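Local coordinates for colicin-B (Escherichia coli, PDB 1RH1), which kills related bacteria by forming channels that depolarise the cytoplasmic membrane and dissipate cellular energy, at residues A[62-74]-A[85-99]. Numbering follows the deposited sequence.
Sequences SVLFPGIIRRIIL and GWSVSVHSPWGNEKV
The Phe65 ring is flanked on both faces. Trp94 CE3 lies over one face near the rim, 3.4 Å from Phe65 CZ, and the six-membered ring of Trp94 is inclined at 38° to it. Val63 CG1 sits over the rim of the opposite face. Ser92 O lies at the ring edge, near its plane. The edge of Phe65 turns toward the face of His91 in an offset edge-to-face pair, centroids 5.2 Å apart. CG of His91 stands anti to its own backbone N (chi1 -168°), which puts the imidazole beside Phe65. In the imidazole plane, His91 ND1 donates a nearly straight bond to Ser92 O at 2.8 Å. His91 NE2 bonds to Thr234 O, so both ring nitrogens are held and the ring rotation is fixed. Arg70 NE bonds to Val63 O, which lies in the guanidinium plane, and Ser62 OG lies over one guanidinium face.

At the other end, Leu74 CD1 sits over the five-membered ring of Trp86, a CH-pi contact of 3.8 Å to the centroid. Ile72 CG2 meets the same indole obliquely, and Ile72 CD1 touches Val88 CG1 at 3.6 Å. Leu64 CD2 packs on Val88 CG2.

Between these ends the backbones pair. Ser89 N bonds to Ser62 O, Leu64 N to Ser89 O, and His91 N to Leu64 O at 3.1 Å.

The arrangement is a short parallel strand pair, 62-64 with 87-90, followed by an aromatic cluster. Strand 70-73 meets 86-88 through side chains and pairs antiparallel with 139-146 in the same mixed sheet.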
ATOM      1  N   SER A  62       0.822 -37.082  -6.815  1.00  2.86           N
ATOM      2  CA  SER A  62      -0.443 -36.563  -7.304  1.00  5.31           C
ATOM      3  C   SER A  62      -0.349 -35.955  -8.694  1.00  5.46           C
ATOM      4  O   SER A  62       0.720 -35.875  -9.286  1.00  5.46           O
ATOM      5  CB  SER A  62      -0.930 -35.539  -6.299  1.00  6.43           C
ATOM      6  OG  SER A  62      -2.289 -35.222  -6.520  1.00 10.56           O
ATOM      7  N   VAL A  63      -1.487 -35.537  -9.245  1.00  8.36           N
ATOM      8  CA  VAL A  63      -1.581 -34.920 -10.569  1.00  4.67           C
ATOM      9  C   VAL A  63      -2.060 -33.489 -10.441  1.00  3.44           C
ATOM     10  O   VAL A  63      -3.096 -33.179  -9.854  1.00  4.97           O
ATOM     11  CB  VAL A  63      -2.573 -35.686 -11.473  1.00  4.64           C
ATOM     12  CG1 VAL A  63      -2.715 -35.049 -12.832  1.00  4.36           C
ATOM     13  CG2 VAL A  63      -2.033 -37.071 -11.703  1.00  8.31           C
ATOM     14  N   LEU A  64      -1.300 -32.631 -11.083  1.00  2.00           N
ATOM     15  CA  LEU A  64      -1.601 -31.226 -11.117  1.00  3.58           C
ATOM     16  C   LEU A  64      -2.306 -30.740 -12.389  1.00  5.86           C
ATOM     17  O   LEU A  64      -1.641 -30.329 -13.355  1.00  4.11           O
ATOM     18  CB  LEU A  64      -0.282 -30.539 -10.898  1.00  5.53           C
ATOM     19  CG  LEU A  64      -0.051 -29.756  -9.625  1.00  3.39           C
ATOM     20  CD1 LEU A  64      -0.666 -30.429  -8.414  1.00  2.00           C
ATOM     21  CD2 LEU A  64       1.446 -29.566  -9.515  1.00  2.00           C
ATOM     22  N   PHE A  65      -3.664 -30.837 -12.366  1.00  6.72           N
ATOM     23  CA  PHE A  65      -4.556 -30.315 -13.411  1.00  2.04           C
ATOM     24  C   PHE A  65      -4.799 -28.846 -13.081  1.00  6.83           C
ATOM     25  O   PHE A  65      -4.952 -28.510 -11.897  1.00 10.44           O
ATOM     26  CB  PHE A  65      -5.930 -30.913 -13.425  1.00  2.00           C
ATOM     27  CG  PHE A  65      -5.970 -32.408 -13.502  1.00  2.00           C
ATOM     28  CD1 PHE A  65      -6.316 -33.137 -12.370  1.00  4.14           C
ATOM     29  CD2 PHE A  65      -5.679 -33.053 -14.697  1.00  4.00           C
ATOM     30  CE1 PHE A  65      -6.370 -34.528 -12.434  1.00  5.74           C
ATOM     31  CE2 PHE A  65      -5.733 -34.448 -14.757  1.00  3.40           C
ATOM     32  CZ  PHE A  65      -6.079 -35.188 -13.628  1.00  4.55           C
ATOM     33  N   PRO A  66      -4.843 -27.904 -14.038  1.00  6.52           N
ATOM     34  CA  PRO A  66      -4.978 -26.489 -13.722  1.00  5.54           C
ATOM     35  C   PRO A  66      -6.349 -26.149 -13.173  1.00  7.62           C
ATOM     36  O   PRO A  66      -7.396 -26.658 -13.599  1.00  6.42           O
ATOM     37  CB  PRO A  66      -4.613 -25.790 -15.022  1.00  5.87           C
ATOM     38  CG  PRO A  66      -4.844 -26.785 -16.123  1.00  3.53           C
ATOM     39  CD  PRO A  66      -4.562 -28.119 -15.459  1.00  7.27           C
ATOM     40  N   GLY A  67      -6.209 -25.389 -12.080  1.00  7.92           N
ATOM     41  CA  GLY A  67      -7.331 -24.902 -11.303  1.00  5.93           C
ATOM     42  C   GLY A  67      -7.754 -25.832 -10.190  1.00  2.76           C
ATOM     43  O   GLY A  67      -8.424 -25.380  -9.272  1.00  5.32           O
ATOM     44  N   ILE A  68      -7.399 -27.120 -10.233  1.00  5.50           N
ATOM     45  CA  ILE A  68      -7.780 -28.079  -9.195  1.00  6.47           C
ATOM     46  C   ILE A  68      -6.723 -28.255  -8.081  1.00  6.20           C
ATOM     47  O   ILE A  68      -5.658 -28.855  -8.266  1.00  5.52           O
ATOM     48  CB  ILE A  68      -8.120 -29.457  -9.907  1.00  5.93           C
ATOM     49  CG1 ILE A  68      -9.316 -29.320 -10.845  1.00  3.93           C
ATOM     50  CG2 ILE A  68      -8.536 -30.494  -8.880  1.00  3.81           C
ATOM     51  CD1 ILE A  68      -9.692 -30.557 -11.702  1.00  2.00           C
ATOM     52  N   ILE A  69      -7.072 -27.735  -6.888  1.00  4.86           N
ATOM     53  CA  ILE A  69      -6.263 -27.804  -5.667  1.00  4.51           C
ATOM     54  C   ILE A  69      -6.025 -29.224  -5.187  1.00  5.54           C
ATOM     55  O   ILE A  69      -6.922 -30.076  -5.176  1.00  8.26           O
ATOM     56  CB  ILE A  69      -6.919 -27.053  -4.495  1.00  2.00           C
ATOM     57  CG1 ILE A  69      -7.219 -25.629  -4.873  1.00  2.00           C
ATOM     58  CG2 ILE A  69      -5.975 -27.027  -3.314  1.00  2.00           C
ATOM     59  CD1 ILE A  69      -7.970 -24.890  -3.766  1.00  2.29           C
ATOM     60  N   ARG A  70      -4.763 -29.413  -4.770  1.00  9.39           N
ATOM     61  CA  ARG A  70      -4.239 -30.674  -4.271  1.00  2.00           C
ATOM     62  C   ARG A  70      -3.317 -30.513  -3.072  1.00  3.15           C
ATOM     63  O   ARG A  70      -2.455 -29.644  -2.958  1.00  2.00           O
ATOM     64  CB  ARG A  70      -3.465 -31.390  -5.354  1.00  2.00           C
ATOM     65  CG  ARG A  70      -4.262 -31.755  -6.575  1.00  3.01           C
ATOM     66  CD  ARG A  70      -5.184 -32.926  -6.354  1.00  5.30           C
ATOM     67  NE  ARG A  70      -4.956 -33.834  -7.465  1.00  8.61           N
ATOM     68  CZ  ARG A  70      -5.276 -35.125  -7.482  1.00  7.73           C
ATOM     69  NH1 ARG A  70      -5.867 -35.701  -6.432  1.00  8.26           N
ATOM     70  NH2 ARG A  70      -4.957 -35.840  -8.565  1.00  7.60           N
ATOM     71  N   ARG A  71      -3.573 -31.473  -2.194  1.00  4.03           N
ATOM     72  CA  ARG A  71      -2.899 -31.650  -0.934  1.00  4.38           C
ATOM     73  C   ARG A  71      -1.700 -32.562  -1.159  1.00  5.28           C
ATOM     74  O   ARG A  71      -1.796 -33.776  -1.372  1.00  5.12           O
ATOM     75  CB  ARG A  71      -3.961 -32.206  -0.027  1.00  7.06           C
ATOM     76  CG  ARG A  71      -3.570 -32.415   1.397  1.00 14.34           C
ATOM     77  CD  ARG A  71      -4.841 -32.609   2.191  1.00 16.92           C
ATOM     78  NE  ARG A  71      -4.452 -32.816   3.574  1.00 25.87           N
ATOM     79  CZ  ARG A  71      -4.500 -31.845   4.494  1.00 27.69           C
ATOM     80  NH1 ARG A  71      -4.919 -30.611   4.187  1.00 30.51           N
ATOM     81  NH2 ARG A  71      -4.116 -32.110   5.747  1.00 28.79           N
ATOM     82  N   ILE A  72      -0.548 -31.886  -1.200  1.00  4.02           N
ATOM     83  CA  ILE A  72       0.746 -32.504  -1.481  1.00  3.68           C
ATOM     84  C   ILE A  72       1.586 -32.529  -0.204  1.00  3.74           C
ATOM     85  O   ILE A  72       1.714 -31.544   0.522  1.00  2.00           O
ATOM     86  CB  ILE A  72       1.336 -31.679  -2.692  1.00  2.00           C
ATOM     87  CG1 ILE A  72       0.624 -32.219  -3.900  1.00  2.00           C
ATOM     88  CG2 ILE A  72       2.799 -31.871  -3.015  1.00  2.00           C
ATOM     89  CD1 ILE A  72       0.689 -31.239  -5.050  1.00  6.60           C
ATOM     90  N   ILE A  73       2.087 -33.747   0.076  1.00  4.80           N
ATOM     91  CA  ILE A  73       2.784 -34.102   1.311  1.00  5.28           C
ATOM     92  C   ILE A  73       4.284 -34.237   1.119  1.00  2.00           C
ATOM     93  O   ILE A  73       4.687 -34.962   0.222  1.00  7.72           O
ATOM     94  CB  ILE A  73       2.175 -35.435   1.834  1.00  2.00           C
ATOM     95  CG1 ILE A  73       0.686 -35.346   2.035  1.00  2.00           C
ATOM     96  CG2 ILE A  73       2.768 -35.743   3.184  1.00  4.14           C
ATOM     97  CD1 ILE A  73       0.086 -36.718   2.363  1.00  2.00           C
ATOM     98  N   LEU A  74       5.151 -33.600   1.910  1.00  2.68           N
ATOM     99  CA  LEU A  74       6.605 -33.742   1.755  1.00  4.58           C
ATOM    100  C   LEU A  74       7.047 -35.053   2.373  1.00  8.04           C
ATOM    101  O   LEU A  74       6.577 -35.392   3.463  1.00  9.49           O
ATOM    102  CB  LEU A  74       7.322 -32.587   2.441  1.00  2.44           C
ATOM    103  CG  LEU A  74       8.818 -32.442   2.295  1.00  5.11           C
ATOM    104  CD1 LEU A  74       9.208 -32.315   0.843  1.00  5.58           C
ATOM    105  CD2 LEU A  74       9.260 -31.181   2.999  1.00  6.82           C
ATOM    106  N   GLY A  85      11.861 -36.341  -0.478  1.00 12.69           N
ATOM    107  CA  GLY A  85      11.108 -35.282  -1.129  1.00 10.86           C
ATOM    108  C   GLY A  85       9.659 -35.468  -1.573  1.00 10.09           C
ATOM    109  O   GLY A  85       8.777 -36.166  -1.056  1.00 11.07           O
ATOM    110  N   TRP A  86       9.616 -34.717  -2.673  1.00  5.42           N
ATOM    111  CA  TRP A  86       8.464 -34.266  -3.422  1.00  4.38           C
ATOM    112  C   TRP A  86       8.359 -34.606  -4.907  1.00  6.51           C
ATOM    113  O   TRP A  86       9.331 -34.416  -5.639  1.00  7.91           O
ATOM    114  CB  TRP A  86       8.475 -32.776  -3.213  1.00  6.21           C
ATOM    115  CG  TRP A  86       7.370 -32.239  -2.359  1.00  7.25           C
ATOM    116  CD1 TRP A  86       6.240 -32.964  -2.069  1.00  8.77           C
ATOM    117  CD2 TRP A  86       7.348 -30.977  -1.863  1.00  6.71           C
ATOM    118  NE1 TRP A  86       5.477 -32.142  -1.386  1.00 10.77           N
ATOM    119  CE2 TRP A  86       6.090 -30.955  -1.243  1.00  4.84           C
ATOM    120  CE3 TRP A  86       8.174 -29.865  -1.850  1.00  4.30           C
ATOM    121  CZ2 TRP A  86       5.624 -29.823  -0.595  1.00  2.00           C
ATOM    122  CZ3 TRP A  86       7.698 -28.720  -1.197  1.00  7.55           C
ATOM    123  CH2 TRP A  86       6.440 -28.700  -0.577  1.00  2.00           C
ATOM    124  N   SER A  87       7.208 -35.044  -5.431  1.00  6.58           N
ATOM    125  CA  SER A  87       7.052 -35.298  -6.870  1.00  5.05           C
ATOM    126  C   SER A  87       5.591 -35.261  -7.278  1.00  5.03           C
ATOM    127  O   SER A  87       4.774 -36.028  -6.766  1.00  6.15           O
ATOM    128  CB  SER A  87       7.559 -36.679  -7.320  1.00  5.30           C
ATOM    129  OG  SER A  87       8.949 -36.945  -7.204  1.00 10.87           O
ATOM    130  N   VAL A  88       5.250 -34.386  -8.224  1.00  3.16           N
ATOM    131  CA  VAL A  88       3.890 -34.271  -8.748  1.00  4.88           C
ATOM    132  C   VAL A  88       3.860 -34.420 -10.267  1.00  2.61           C
ATOM    133  O   VAL A  88       4.859 -34.140 -10.926  1.00  6.04           O
ATOM    134  CB  VAL A  88       3.281 -32.902  -8.379  1.00  2.00           C
ATOM    135  CG1 VAL A  88       3.366 -32.709  -6.887  1.00  5.05           C
ATOM    136  CG2 VAL A  88       4.051 -31.769  -9.004  1.00  5.05           C
ATOM    137  N   SER A  89       2.750 -34.859 -10.859  1.00  5.10           N
ATOM    138  CA  SER A  89       2.600 -34.894 -12.309  1.00  3.87           C
ATOM    139  C   SER A  89       1.885 -33.643 -12.824  1.00  2.00           C
ATOM    140  O   SER A  89       0.874 -33.225 -12.272  1.00  4.63           O
ATOM    141  CB  SER A  89       1.799 -36.128 -12.730  1.00  4.09           C
ATOM    142  OG  SER A  89       1.793 -36.345 -14.144  1.00  8.41           O
ATOM    143  N   VAL A  90       2.379 -32.991 -13.883  1.00  4.46           N
ATOM    144  CA  VAL A  90       1.708 -31.848 -14.508  1.00  4.41           C
ATOM    145  C   VAL A  90       0.830 -32.376 -15.657  1.00  6.41           C
ATOM    146  O   VAL A  90       1.303 -33.124 -16.526  1.00  4.70           O
ATOM    147  CB  VAL A  90       2.792 -30.864 -15.008  1.00  2.00           C
ATOM    148  CG1 VAL A  90       2.200 -29.671 -15.669  1.00  2.00           C
ATOM    149  CG2 VAL A  90       3.490 -30.246 -13.841  1.00  2.00           C
ATOM    150  N   HIS A  91      -0.481 -32.074 -15.649  1.00  4.56           N
ATOM    151  CA  HIS A  91      -1.361 -32.510 -16.733  1.00  6.01           C
ATOM    152  C   HIS A  91      -2.088 -31.331 -17.374  1.00  6.75           C
ATOM    153  O   HIS A  91      -2.216 -30.247 -16.800  1.00  9.99           O
ATOM    154  CB  HIS A  91      -2.382 -33.511 -16.214  1.00  6.40           C
ATOM    155  CG  HIS A  91      -3.179 -34.258 -17.287  1.00  8.66           C
ATOM    156  ND1 HIS A  91      -4.149 -33.783 -18.069  1.00  8.44           N
ATOM    157  CD2 HIS A  91      -3.004 -35.589 -17.605  1.00  9.93           C
ATOM    158  CE1 HIS A  91      -4.553 -34.771 -18.833  1.00 12.09           C
ATOM    159  NE2 HIS A  91      -3.865 -35.855 -18.555  1.00 12.35           N
ATOM    160  N   SER A  92      -2.503 -31.536 -18.632  1.00  7.75           N
ATOM    161  CA  SER A  92      -3.212 -30.578 -19.468  1.00  6.97           C
ATOM    162  C   SER A  92      -4.604 -30.334 -18.914  1.00  7.78           C
ATOM    163  O   SER A  92      -5.009 -31.101 -18.035  1.00 13.46           O
ATOM    164  CB  SER A  92      -3.300 -31.152 -20.856  1.00 10.40           C
ATOM    165  OG  SER A  92      -3.150 -30.111 -21.811  1.00 21.43           O
ATOM    166  N   PRO A  93      -5.401 -29.336 -19.315  1.00  7.58           N
ATOM    167  CA  PRO A  93      -6.788 -29.215 -18.900  1.00  6.39           C
ATOM    168  C   PRO A  93      -7.632 -30.475 -18.985  1.00  8.70           C
ATOM    169  O   PRO A  93      -7.707 -31.179 -20.000  1.00 12.79           O
ATOM    170  CB  PRO A  93      -7.304 -28.083 -19.751  1.00  2.81           C
ATOM    171  CG  PRO A  93      -6.150 -27.125 -19.647  1.00  5.57           C
ATOM    172  CD  PRO A  93      -4.957 -28.063 -19.878  1.00  6.18           C
ATOM    173  N   TRP A  94      -8.134 -30.784 -17.786  1.00  8.77           N
ATOM    174  CA  TRP A  94      -9.092 -31.857 -17.556  1.00  8.61           C
ATOM    175  C   TRP A  94      -9.854 -31.580 -16.255  1.00  7.31           C
ATOM    176  O   TRP A  94      -9.336 -30.938 -15.337  1.00  9.07           O
ATOM    177  CB  TRP A  94      -8.351 -33.188 -17.469  1.00  8.04           C
ATOM    178  CG  TRP A  94      -9.243 -34.387 -17.210  1.00  6.49           C
ATOM    179  CD1 TRP A  94      -9.816 -35.074 -18.237  1.00  4.95           C
ATOM    180  CD2 TRP A  94      -9.573 -34.899 -15.981  1.00  7.32           C
ATOM    181  NE1 TRP A  94     -10.521 -36.029 -17.672  1.00  7.49           N
ATOM    182  CE2 TRP A  94     -10.408 -35.962 -16.337  1.00  5.32           C
ATOM    183  CE3 TRP A  94      -9.299 -34.623 -14.641  1.00  3.29           C
ATOM    184  CZ2 TRP A  94     -10.979 -36.765 -15.354  1.00  5.84           C
ATOM    185  CZ3 TRP A  94      -9.870 -35.426 -13.664  1.00  2.32           C
ATOM    186  CH2 TRP A  94     -10.702 -36.487 -14.014  1.00  4.31           C
ATOM    187  N   GLY A  95     -11.117 -32.027 -16.199  1.00  5.74           N
ATOM    188  CA  GLY A  95     -11.934 -31.999 -14.996  1.00  5.27           C
ATOM    189  C   GLY A  95     -12.510 -30.669 -14.555  1.00  9.32           C
ATOM    190  O   GLY A  95     -12.248 -29.596 -15.105  1.00 10.61           O
ATOM    191  N   ASN A  96     -13.312 -30.794 -13.494  1.00  9.51           N
ATOM    192  CA  ASN A  96     -14.055 -29.668 -12.938  1.00 10.15           C
ATOM    193  C   ASN A  96     -13.208 -28.824 -11.998  1.00 10.54           C
ATOM    194  O   ASN A  96     -12.798 -29.258 -10.914  1.00 12.52           O
ATOM    195  CB  ASN A  96     -15.284 -30.173 -12.182  1.00  8.63           C
ATOM    196  CG  ASN A  96     -16.044 -31.315 -12.858  1.00 13.01           C
ATOM    197  OD1 ASN A  96     -16.138 -31.442 -14.084  1.00 14.26           O
ATOM    198  ND2 ASN A  96     -16.599 -32.200 -12.033  1.00 11.59           N
ATOM    199  N   GLU A  97     -12.893 -27.616 -12.449  1.00  7.99           N
ATOM    200  CA  GLU A  97     -12.134 -26.705 -11.622  1.00 12.79           C
ATOM    201  C   GLU A  97     -12.957 -25.508 -11.197  1.00 15.52           C
ATOM    202  O   GLU A  97     -13.909 -25.167 -11.911  1.00 19.36           O
ATOM    203  CB  GLU A  97     -10.898 -26.281 -12.391  1.00 13.59           C
ATOM    204  CG  GLU A  97     -11.037 -25.950 -13.871  1.00 16.10           C
ATOM    205  CD  GLU A  97     -11.553 -24.554 -14.161  1.00 15.87           C
ATOM    206  OE1 GLU A  97     -10.800 -23.592 -13.987  1.00 14.78           O
ATOM    207  OE2 GLU A  97     -12.706 -24.450 -14.576  1.00 17.30           O
ATOM    208  N   LYS A  98     -12.648 -24.859 -10.057  1.00 13.64           N
ATOM    209  CA  LYS A  98     -13.481 -23.755  -9.585  1.00 13.33           C
ATOM    210  C   LYS A  98     -12.948 -22.333  -9.798  1.00  9.99           C
ATOM    211  O   LYS A  98     -13.649 -21.351  -9.495  1.00  8.80           O
ATOM    212  CB  LYS A  98     -13.778 -24.033  -8.099  1.00 14.46           C
ATOM    213  CG  LYS A  98     -14.968 -23.280  -7.450  1.00 17.81           C
ATOM    214  CD  LYS A  98     -16.325 -23.469  -8.153  1.00 25.67           C
ATOM    215  CE  LYS A  98     -16.910 -24.895  -8.206  1.00 29.54           C
ATOM    216  NZ  LYS A  98     -18.072 -24.969  -9.087  1.00 27.70           N
ATOM    217  N   VAL A  99     -11.744 -22.197 -10.395  1.00  6.59           N
ATOM    218  CA  VAL A  99     -11.130 -20.884 -10.585  1.00  2.33           C
ATOM    219  C   VAL A  99     -11.830 -20.067 -11.635  1.00  2.00           C
ATOM    220  O   VAL A  99     -12.048 -18.885 -11.442  1.00  2.65           O
ATOM    221  CB  VAL A  99      -9.676 -20.981 -10.992  1.00  2.00           C
ATOM    222  CG1 VAL A  99      -9.055 -19.606 -10.862  1.00  2.00           C
ATOM    223  CG2 VAL A  99      -8.937 -21.946 -10.094  1.00  2.00           C
TER